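Long-range contact in Phosphoglucomutase/phosphomannomutase family protein (Burkholderia thailandensis, PDB 3UW2), which probably acts as an intramolecular phosphotransferase of the phosphohexose mutase family, moving phosphate between positions on a sugar, and binds a metal ion: residues A206-C219 with D363-L375. Residues are numbered along the deposited sequence; the frame is centred on the assembly and turned at random.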
# COMPACT_ATOMS: atom_id res chain seq x y z
N ALA A 206 3.29 13.14 -2.10
CA ALA A 206 4.61 12.55 -1.78
C ALA A 206 5.74 13.57 -2.10
O ALA A 206 6.81 13.53 -1.48
CB ALA A 206 4.86 11.24 -2.59
N GLY A 207 5.53 14.47 -3.06
CA GLY A 207 6.69 15.21 -3.60
C GLY A 207 7.52 16.07 -2.64
O GLY A 207 8.74 15.86 -2.51
N PRO A 208 6.88 17.02 -1.93
CA PRO A 208 7.66 17.84 -1.01
C PRO A 208 8.45 17.07 0.06
O PRO A 208 9.67 17.28 0.22
CB PRO A 208 6.60 18.78 -0.39
CG PRO A 208 5.49 18.82 -1.42
CD PRO A 208 5.45 17.39 -1.94
N LEU A 209 7.80 16.22 0.85
CA LEU A 209 8.52 15.53 1.88
C LEU A 209 9.45 14.44 1.33
O LEU A 209 10.52 14.19 1.89
CB LEU A 209 7.53 14.89 2.84
CG LEU A 209 8.01 14.46 4.21
CD1 LEU A 209 8.81 15.56 4.96
CD2 LEU A 209 6.78 14.08 5.01
N ALA A 210 9.08 13.72 0.28
CA ALA A 210 10.06 12.73 -0.24
C ALA A 210 11.36 13.40 -0.73
O ALA A 210 12.46 12.92 -0.42
CB ALA A 210 9.46 11.90 -1.36
N THR A 211 11.24 14.57 -1.39
CA THR A 211 12.45 15.26 -1.86
C THR A 211 13.26 15.76 -0.69
O THR A 211 14.48 15.60 -0.67
CB THR A 211 12.15 16.35 -2.91
OG1 THR A 211 11.15 17.25 -2.40
CG2 THR A 211 11.61 15.67 -4.19
N ARG A 212 12.58 16.33 0.31
CA ARG A 212 13.21 16.73 1.57
C ARG A 212 13.98 15.56 2.20
O ARG A 212 15.15 15.73 2.58
CB ARG A 212 12.17 17.21 2.57
CG ARG A 212 12.77 17.64 3.91
CD ARG A 212 11.70 18.23 4.85
NE ARG A 212 12.41 18.43 6.11
CZ ARG A 212 11.88 18.82 7.27
NH1 ARG A 212 10.61 19.10 7.36
NH2 ARG A 212 12.70 18.97 8.31
N LEU A 213 13.32 14.41 2.31
CA LEU A 213 13.93 13.20 2.94
C LEU A 213 15.18 12.74 2.20
O LEU A 213 16.22 12.56 2.83
CB LEU A 213 12.92 12.04 3.05
CG LEU A 213 13.43 10.69 3.51
CD1 LEU A 213 13.95 10.86 4.95
CD2 LEU A 213 12.35 9.58 3.43
N PHE A 214 15.07 12.53 0.87
CA PHE A 214 16.20 11.99 0.14
C PHE A 214 17.35 13.01 0.03
O PHE A 214 18.53 12.62 0.04
CB PHE A 214 15.77 11.40 -1.22
CG PHE A 214 14.68 10.34 -1.11
CD1 PHE A 214 14.72 9.36 -0.09
CD2 PHE A 214 13.65 10.30 -2.03
CE1 PHE A 214 13.72 8.37 0.03
CE2 PHE A 214 12.62 9.36 -1.93
CZ PHE A 214 12.66 8.36 -0.92
N LYS A 215 17.03 14.31 0.02
CA LYS A 215 18.12 15.31 0.16
C LYS A 215 18.81 15.23 1.51
O LYS A 215 20.05 15.37 1.58
CB LYS A 215 17.69 16.77 -0.16
CG LYS A 215 17.47 16.97 -1.63
CD LYS A 215 16.96 18.37 -1.99
CE LYS A 215 17.46 18.64 -3.42
NZ LYS A 215 17.06 19.93 -4.07
N ALA A 216 18.01 15.06 2.56
CA ALA A 216 18.51 14.88 3.91
C ALA A 216 19.41 13.62 4.02
O ALA A 216 20.33 13.58 4.84
CB ALA A 216 17.36 14.75 4.90
N LEU A 217 19.13 12.59 3.24
CA LEU A 217 20.01 11.41 3.21
C LEU A 217 21.29 11.66 2.37
O LEU A 217 22.20 10.83 2.36
CB LEU A 217 19.26 10.19 2.68
CG LEU A 217 18.16 9.72 3.64
CD1 LEU A 217 17.39 8.59 3.00
CD2 LEU A 217 18.75 9.30 4.98
N GLY A 218 21.34 12.78 1.66
CA GLY A 218 22.56 13.15 0.93
C GLY A 218 22.44 12.93 -0.56
O GLY A 218 23.42 13.02 -1.26
N CYS A 219 21.25 12.63 -1.07
CA CYS A 219 21.12 12.36 -2.49
C CYS A 219 20.81 13.61 -3.29
O CYS A 219 20.05 14.51 -2.84
CB CYS A 219 20.03 11.34 -2.76
SG CYS A 219 20.47 9.76 -2.00
N ASP A 363 4.90 2.29 4.04
CA ASP A 363 5.41 3.66 3.84
C ASP A 363 6.34 3.62 2.61
O ASP A 363 7.43 3.06 2.66
CB ASP A 363 6.21 4.08 5.12
CG ASP A 363 6.73 5.51 5.05
OD1 ASP A 363 6.95 6.01 3.91
OD2 ASP A 363 6.95 6.11 6.14
N GLY A 364 5.90 4.23 1.53
CA GLY A 364 6.69 4.36 0.33
C GLY A 364 7.99 5.16 0.49
O GLY A 364 9.00 4.85 -0.19
N LEU A 365 7.97 6.19 1.33
CA LEU A 365 9.13 7.07 1.50
C LEU A 365 10.20 6.34 2.37
O LEU A 365 11.39 6.45 2.09
CB LEU A 365 8.74 8.37 2.24
CG LEU A 365 8.10 9.49 1.38
CD1 LEU A 365 6.70 9.14 0.88
CD2 LEU A 365 8.02 10.76 2.26
N TYR A 366 9.75 5.69 3.45
CA TYR A 366 10.63 4.84 4.21
C TYR A 366 11.16 3.68 3.40
O TYR A 366 12.33 3.36 3.50
CB TYR A 366 9.91 4.32 5.48
CG TYR A 366 10.88 3.65 6.42
CD1 TYR A 366 11.88 4.40 7.09
CD2 TYR A 366 10.83 2.26 6.66
CE1 TYR A 366 12.85 3.77 7.94
CE2 TYR A 366 11.75 1.64 7.50
CZ TYR A 366 12.72 2.42 8.18
OH TYR A 366 13.60 1.78 9.01
N THR A 367 10.31 3.03 2.59
CA THR A 367 10.83 1.91 1.76
C THR A 367 11.93 2.48 0.83
O THR A 367 12.96 1.84 0.63
CB THR A 367 9.66 1.31 0.93
OG1 THR A 367 8.70 0.77 1.85
CG2 THR A 367 10.12 0.21 -0.09
N GLY A 368 11.69 3.66 0.24
CA GLY A 368 12.69 4.28 -0.61
C GLY A 368 14.02 4.44 0.13
O GLY A 368 15.07 4.14 -0.40
N ALA A 369 13.97 4.91 1.37
CA ALA A 369 15.16 5.11 2.14
C ALA A 369 15.84 3.76 2.43
O ALA A 369 17.08 3.67 2.35
CB ALA A 369 14.80 5.84 3.44
N ARG A 370 15.05 2.72 2.72
CA ARG A 370 15.63 1.45 3.06
C ARG A 370 16.27 0.88 1.80
O ARG A 370 17.28 0.20 1.88
CB ARG A 370 14.58 0.47 3.61
CG ARG A 370 14.12 0.80 5.06
CD ARG A 370 15.24 0.54 6.07
NE ARG A 370 15.48 -0.93 6.24
CZ ARG A 370 14.98 -1.68 7.23
NH1 ARG A 370 14.25 -1.13 8.25
NH2 ARG A 370 15.27 -2.97 7.26
N LEU A 371 15.67 1.15 0.63
CA LEU A 371 16.21 0.62 -0.66
C LEU A 371 17.56 1.36 -0.93
O LEU A 371 18.57 0.73 -1.22
CB LEU A 371 15.17 0.87 -1.75
CG LEU A 371 15.60 0.45 -3.17
CD1 LEU A 371 16.10 -0.98 -3.15
CD2 LEU A 371 14.44 0.63 -4.12
N LEU A 372 17.59 2.69 -0.75
CA LEU A 372 18.86 3.44 -0.93
C LEU A 372 19.98 2.94 0.03
O LEU A 372 21.15 2.92 -0.32
CB LEU A 372 18.63 4.94 -0.74
CG LEU A 372 17.72 5.74 -1.69
CD1 LEU A 372 17.50 7.13 -1.16
CD2 LEU A 372 18.45 5.80 -3.02
N GLU A 373 19.64 2.59 1.26
CA GLU A 373 20.63 2.07 2.20
C GLU A 373 21.38 0.84 1.60
O GLU A 373 22.61 0.72 1.76
CB GLU A 373 19.93 1.63 3.48
CG GLU A 373 20.87 1.04 4.54
CD GLU A 373 20.11 0.70 5.81
OE1 GLU A 373 19.29 -0.29 5.84
OE2 GLU A 373 20.31 1.44 6.77
N ILE A 374 20.61 -0.04 0.97
CA ILE A 374 21.14 -1.23 0.34
C ILE A 374 21.85 -0.93 -0.98
O ILE A 374 22.99 -1.37 -1.17
CB ILE A 374 20.03 -2.27 0.10
CG1 ILE A 374 19.44 -2.76 1.46
CG2 ILE A 374 20.56 -3.46 -0.72
CD1 ILE A 374 18.17 -3.57 1.36
N LEU A 375 21.18 -0.20 -1.89
CA LEU A 375 21.73 0.15 -3.22
C LEU A 375 23.04 0.94 -3.10
O LEU A 375 23.98 0.74 -3.87
CB LEU A 375 20.70 0.99 -4.00
CG LEU A 375 19.42 0.24 -4.42
CD1 LEU A 375 18.57 1.14 -5.33
CD2 LEU A 375 19.71 -1.12 -5.04
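L365 O accepts the helical bond from A369 N at 3.1 Å, and two apolar side chains of 206-219 also close in on it. L213 brings its CD2 methyl to 3.5 Å from L365 O, while F214 presents its ring edge, with L365 O near the ring plane and CE1 at 3.7 Å. The F214 ring gets there because CG stands anti to the carbonyl carbon (chi1 -56°), which carries it across as a knob into the hole formed by L365, G368, A369 and L372. G368 has no side chain, and F214 CZ settles 4.1 Å from its CA. Further along the ring, L372 meets it obliquely, CD1 to F214 CD1 at 3.7 Å, and the same methyl also reaches C219 SG. Toward the other end L365 spreads its branches over the first turns of helix 206-216: CD2 lies 3.7 Å from A210 N, and CG packs on A210 CB. L217 CD1 rests on A369 CB at 3.8 Å. No hydrogen bond joins the segments, so the hold is apolar packing between helices running nearly parallel, their axes crossing at -24°. D363 N-caps helix 364-375, its OD1 accepting from Y366 N and, weakly, L365 N, and G218 closes the other helix with a Schellman motif. F214 also meets F261 of strand 259-263 edge-to-face and touches F263 of the same strand. The side chain of A206 lies about 9 Å from the bound zinc ion, which D264, D266 and D268 hold. This is a near-parallel helix pair that joins alpha/beta/alpha domains II and III of the phosphohexose mutase fold, its N-terminal end near the metal site.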